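PDB 6BE0: AvrA from Salmonella typhimurium, which probably acetylates serine and threonine residues of target proteins with acetyl-CoA, as a YopJ-family bacterial effector that binds inositol hexakisphosphate. Local coordinates for residues 193-198 with 293-298. Numbering follows the deposited sequence.
Sequences LAKKLQ and IAEYKS. With IHP (inositol hexakisphosphate), chain B.
K195 sends its ammonium end against the carboxylate of E295, and this salt bridge is the only direct contact between 193-198 and 293-298. The two side chains reach out from opposite directions, K195 from helix 186-199 and E295 from helix 287-300, and bridge backbones that stay well apart: the CA atoms of K195 and E295 are 12.3 Å from each other. NZ of K195 sits 2.8 Å from OE2 of E295 and 3.8 Å from OE1 of the same residue, so the carboxylate engages the lysine through one oxygen rather than as a two-pronged pair. Its other oxygen, OE1, takes a weak hydrogen bond from Q78 of helix 65-82, and L75 and A79 of that helix touch E295 and K195 respectively.

The ammonium of K195 has a second anion beside it: a weak hydrogen bond runs from NZ to O42 of the inositol hexakisphosphate, 3.0 Å away. Bends at chi2 (133°) and chi3 (71°) of the lysine chain lead NZ to the place where it meets both OE2 of E295 and this phosphate oxygen. One residue on, K196 takes a different phosphate of the same ligand, NZ lying 3.0 Å from O33. K238, H239, K263 and K291 also hydrogen-bond the ligand, making a basic pocket for a highly charged molecule.

K195 is thus shared between a protein carboxylate and a phosphate. E295, a second-shell residue, probably helps hold K195 in place and to keep it protonated, adding a carboxylate beside the inositol hexakisphosphate site from the same helix that carries the ligand-binding K291.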
ATOM      1  N   LEU A 193      -3.629   1.063  -1.240  1.00 30.03           N
ATOM      2  CA  LEU A 193      -3.864   0.207  -0.083  1.00 32.52           C
ATOM      3  C   LEU A 193      -4.367   1.013   1.112  1.00 33.63           C
ATOM      4  O   LEU A 193      -5.216   0.545   1.869  1.00 30.10           O
ATOM      5  CB  LEU A 193      -2.585  -0.543   0.293  1.00 29.08           C
ATOM      6  CG  LEU A 193      -2.128  -1.627  -0.686  1.00 29.34           C
ATOM      7  CD1 LEU A 193      -0.763  -2.164  -0.281  1.00 33.16           C
ATOM      8  CD2 LEU A 193      -3.144  -2.753  -0.774  1.00 34.60           C
ATOM      9  N   ALA A 194      -3.842   2.223   1.273  1.00 27.56           N
ATOM     10  CA  ALA A 194      -4.251   3.095   2.370  1.00 27.96           C
ATOM     11  C   ALA A 194      -5.759   3.318   2.348  1.00 28.84           C
ATOM     12  O   ALA A 194      -6.423   3.242   3.382  1.00 29.40           O
ATOM     13  CB  ALA A 194      -3.518   4.423   2.295  1.00 28.00           C
ATOM     14  N   LYS A 195      -6.294   3.583   1.162  1.00 29.25           N
ATOM     15  CA  LYS A 195      -7.723   3.814   1.006  1.00 30.57           C
ATOM     16  C   LYS A 195      -8.512   2.521   1.206  1.00 31.11           C
ATOM     17  O   LYS A 195      -9.624   2.542   1.728  1.00 32.33           O
ATOM     18  CB  LYS A 195      -8.019   4.424  -0.368  1.00 31.26           C
ATOM     19  CG  LYS A 195      -8.009   5.951  -0.368  1.00 31.91           C
ATOM     20  CD  LYS A 195      -7.202   6.539  -1.520  1.00 31.69           C
ATOM     21  CE  LYS A 195      -7.889   6.353  -2.862  1.00 38.57           C
ATOM     22  NZ  LYS A 195      -7.146   7.043  -3.958  1.00 34.68           N
ATOM     23  N   LYS A 196      -7.930   1.396   0.801  1.00 30.50           N
ATOM     24  CA  LYS A 196      -8.572   0.099   0.989  1.00 31.29           C
ATOM     25  C   LYS A 196      -8.567  -0.322   2.459  1.00 31.27           C
ATOM     26  O   LYS A 196      -9.490  -0.995   2.920  1.00 32.46           O
ATOM     27  CB  LYS A 196      -7.883  -0.971   0.138  1.00 30.96           C
ATOM     28  CG  LYS A 196      -8.131  -0.835  -1.360  1.00 31.55           C
ATOM     29  CD  LYS A 196      -9.586  -1.114  -1.712  1.00 33.52           C
ATOM     30  CE  LYS A 196      -9.832  -1.026  -3.210  1.00 34.83           C
ATOM     31  NZ  LYS A 196      -9.685   0.365  -3.727  1.00 34.22           N
ATOM     32  N   LEU A 197      -7.528   0.073   3.193  1.00 33.11           N
ATOM     33  CA  LEU A 197      -7.452  -0.212   4.623  1.00 36.54           C
ATOM     34  C   LEU A 197      -8.639   0.409   5.357  1.00 34.86           C
ATOM     35  O   LEU A 197      -9.101  -0.116   6.371  1.00 35.20           O
ATOM     36  CB  LEU A 197      -6.138   0.308   5.212  1.00 38.65           C
ATOM     37  CG  LEU A 197      -4.870  -0.487   4.891  1.00 34.59           C
ATOM     38  CD1 LEU A 197      -3.632   0.302   5.296  1.00 32.11           C
ATOM     39  CD2 LEU A 197      -4.885  -1.842   5.578  1.00 32.49           C
ATOM     40  N   GLN A 198      -9.125   1.531   4.836  1.00 48.78           N
ATOM     41  CA  GLN A 198     -10.296   2.197   5.398  1.00 50.24           C
ATOM     42  C   GLN A 198     -11.578   1.466   5.011  1.00 51.74           C
ATOM     43  O   GLN A 198     -12.423   1.186   5.859  1.00 53.06           O
ATOM     44  CB  GLN A 198     -10.353   3.654   4.927  1.00 53.87           C
ATOM     45  CG  GLN A 198     -11.734   4.303   4.996  1.00 56.36           C
ATOM     46  CD  GLN A 198     -12.346   4.246   6.379  1.00 56.73           C
ATOM     47  OE1 GLN A 198     -11.644   4.060   7.374  1.00 64.88           O
ATOM     48  NE2 GLN A 198     -13.665   4.403   6.450  1.00 58.99           N
ATOM     49  N   ILE A 293      -1.915   7.627 -13.182  1.00 29.78           N
ATOM     50  CA  ILE A 293      -2.509   8.577 -14.115  1.00 32.56           C
ATOM     51  C   ILE A 293      -3.871   9.047 -13.611  1.00 32.71           C
ATOM     52  O   ILE A 293      -4.187  10.235 -13.669  1.00 34.06           O
ATOM     53  CB  ILE A 293      -2.650   7.958 -15.523  1.00 33.04           C
ATOM     54  CG1 ILE A 293      -1.262   7.630 -16.084  1.00 32.98           C
ATOM     55  CG2 ILE A 293      -3.394   8.909 -16.462  1.00 37.25           C
ATOM     56  CD1 ILE A 293      -1.281   6.854 -17.383  1.00 37.41           C
ATOM     57  N   ALA A 294      -4.673   8.109 -13.118  1.00 33.45           N
ATOM     58  CA  ALA A 294      -5.975   8.440 -12.554  1.00 36.48           C
ATOM     59  C   ALA A 294      -5.817   9.396 -11.379  1.00 35.14           C
ATOM     60  O   ALA A 294      -6.501  10.417 -11.295  1.00 39.47           O
ATOM     61  CB  ALA A 294      -6.700   7.179 -12.114  1.00 37.05           C
ATOM     62  N   GLU A 295      -4.902   9.052 -10.479  1.00 38.19           N
ATOM     63  CA  GLU A 295      -4.634   9.853  -9.293  1.00 34.53           C
ATOM     64  C   GLU A 295      -4.201  11.273  -9.653  1.00 36.28           C
ATOM     65  O   GLU A 295      -4.669  12.241  -9.054  1.00 36.99           O
ATOM     66  CB  GLU A 295      -3.562   9.174  -8.441  1.00 32.35           C
ATOM     67  CG  GLU A 295      -4.051   7.937  -7.698  1.00 34.81           C
ATOM     68  CD  GLU A 295      -4.792   8.273  -6.415  1.00 36.30           C
ATOM     69  OE1 GLU A 295      -5.239   9.430  -6.261  1.00 40.39           O
ATOM     70  OE2 GLU A 295      -4.922   7.378  -5.555  1.00 33.16           O
ATOM     71  N   TYR A 296      -3.311  11.394 -10.634  1.00 33.49           N
ATOM     72  CA  TYR A 296      -2.838  12.703 -11.076  1.00 35.41           C
ATOM     73  C   TYR A 296      -3.963  13.511 -11.717  1.00 37.56           C
ATOM     74  O   TYR A 296      -4.122  14.699 -11.438  1.00 39.66           O
ATOM     75  CB  TYR A 296      -1.682  12.561 -12.070  1.00 38.95           C
ATOM     76  CG  TYR A 296      -0.362  12.118 -11.471  1.00 32.19           C
ATOM     77  CD1 TYR A 296      -0.287  11.604 -10.181  1.00 32.35           C
ATOM     78  CD2 TYR A 296       0.815  12.225 -12.198  1.00 34.69           C
ATOM     79  CE1 TYR A 296       0.921  11.203  -9.641  1.00 31.95           C
ATOM     80  CE2 TYR A 296       2.027  11.828 -11.665  1.00 32.64           C
ATOM     81  CZ  TYR A 296       2.074  11.319 -10.388  1.00 29.31           C
ATOM     82  OH  TYR A 296       3.282  10.925  -9.862  1.00 28.76           O
ATOM     83  N   LYS A 297      -4.734  12.862 -12.584  1.00 34.87           N
ATOM     84  CA  LYS A 297      -5.816  13.534 -13.296  1.00 37.82           C
ATOM     85  C   LYS A 297      -6.861  14.088 -12.332  1.00 39.38           C
ATOM     86  O   LYS A 297      -7.469  15.124 -12.596  1.00 44.68           O
ATOM     87  CB  LYS A 297      -6.482  12.582 -14.291  1.00 38.79           C
ATOM     88  CG  LYS A 297      -5.711  12.392 -15.589  1.00 38.92           C
ATOM     89  CD  LYS A 297      -6.492  11.531 -16.568  1.00 40.51           C
ATOM     90  CE  LYS A 297      -5.763  11.372 -17.890  1.00 41.22           C
ATOM     91  NZ  LYS A 297      -6.561  10.574 -18.861  1.00 43.24           N
ATOM     92  N   SER A 298      -7.064  13.396 -11.215  1.00 45.84           N
ATOM     93  CA  SER A 298      -8.045  13.825 -10.223  1.00 44.38           C
ATOM     94  C   SER A 298      -7.660  15.167  -9.607  1.00 44.44           C
ATOM     95  O   SER A 298      -8.528  15.959  -9.239  1.00 46.57           O
ATOM     96  CB  SER A 298      -8.193  12.772  -9.122  1.00 40.43           C
ATOM     97  OG  SER A 298      -8.669  11.545  -9.646  1.00 51.08           O
TER
HETATM   98  C1  IHP B 301     -12.831   2.883  -6.470  1.00 78.54           C
HETATM   99  C2  IHP B 301     -11.308   2.829  -6.487  1.00 69.88           C
HETATM  100  C3  IHP B 301     -10.800   2.065  -7.698  1.00 67.42           C
HETATM  101  C4  IHP B 301     -11.374   2.639  -8.977  1.00 79.01           C
HETATM  102  C5  IHP B 301     -12.882   2.468  -8.949  1.00 73.21           C
HETATM  103  C6  IHP B 301     -13.481   3.263  -7.799  1.00 78.55           C
HETATM  104  O11 IHP B 301     -13.230   3.786  -5.453  1.00 69.77           O
HETATM  105  P1  IHP B 301     -13.757   3.179  -4.075  1.00 75.18           P
HETATM  106  O21 IHP B 301     -13.237   4.015  -2.927  1.00 93.13           O
HETATM  107  O31 IHP B 301     -13.271   1.757  -3.892  1.00 74.01           O
HETATM  108  O41 IHP B 301     -15.262   3.203  -4.070  1.00 86.31           O
HETATM  109  O12 IHP B 301     -10.762   4.167  -6.462  1.00 69.12           O
HETATM  110  P2  IHP B 301      -9.886   4.640  -5.231  1.00 49.55           P
HETATM  111  O22 IHP B 301     -10.612   4.391  -3.931  1.00 36.70           O
HETATM  112  O32 IHP B 301      -8.573   3.894  -5.191  1.00 53.55           O
HETATM  113  O42 IHP B 301      -9.609   6.122  -5.355  1.00 27.05           O
HETATM  114  O13 IHP B 301      -9.372   2.093  -7.725  1.00 55.70           O
HETATM  115  P3  IHP B 301      -8.562   0.749  -7.447  1.00 49.28           P
HETATM  116  O23 IHP B 301      -7.334   1.057  -6.626  1.00 38.31           O
HETATM  117  O33 IHP B 301      -9.411  -0.253  -6.700  1.00 28.69           O
HETATM  118  O43 IHP B 301      -8.127   0.145  -8.756  1.00 37.48           O
HETATM  119  O14 IHP B 301     -10.764   2.029 -10.130  1.00100.62           O
HETATM  120  P4  IHP B 301     -11.023   0.509 -10.602  1.00 55.44           P
HETATM  121  O24 IHP B 301      -9.701  -0.133 -10.958  1.00 41.12           O
HETATM  122  O34 IHP B 301     -11.687  -0.315  -9.523  1.00 48.71           O
HETATM  123  O44 IHP B 301     -11.881   0.501 -11.837  1.00 48.35           O
HETATM  124  O15 IHP B 301     -13.483   2.864 -10.183  1.00 75.85           O
HETATM  125  P5  IHP B 301     -14.801   2.126 -10.660  1.00 52.27           P
HETATM  126  O25 IHP B 301     -15.425   1.375  -9.502  1.00 33.57           O
HETATM  127  O35 IHP B 301     -15.779   3.151 -11.179  1.00 41.35           O
HETATM  128  O45 IHP B 301     -14.491   1.143 -11.762  1.00 47.66           O
HETATM  129  O16 IHP B 301     -13.355   4.663  -8.045  1.00 80.80           O
HETATM  130  P6  IHP B 301     -14.615   5.578  -7.900  1.00 54.83           P
HETATM  131  O26 IHP B 301     -14.324   6.937  -8.482  1.00 38.91           O
HETATM  132  O36 IHP B 301     -15.784   4.966  -8.626  1.00 57.44           O
HETATM  133  O46 IHP B 301     -14.971   5.749  -6.443  1.00 45.69           O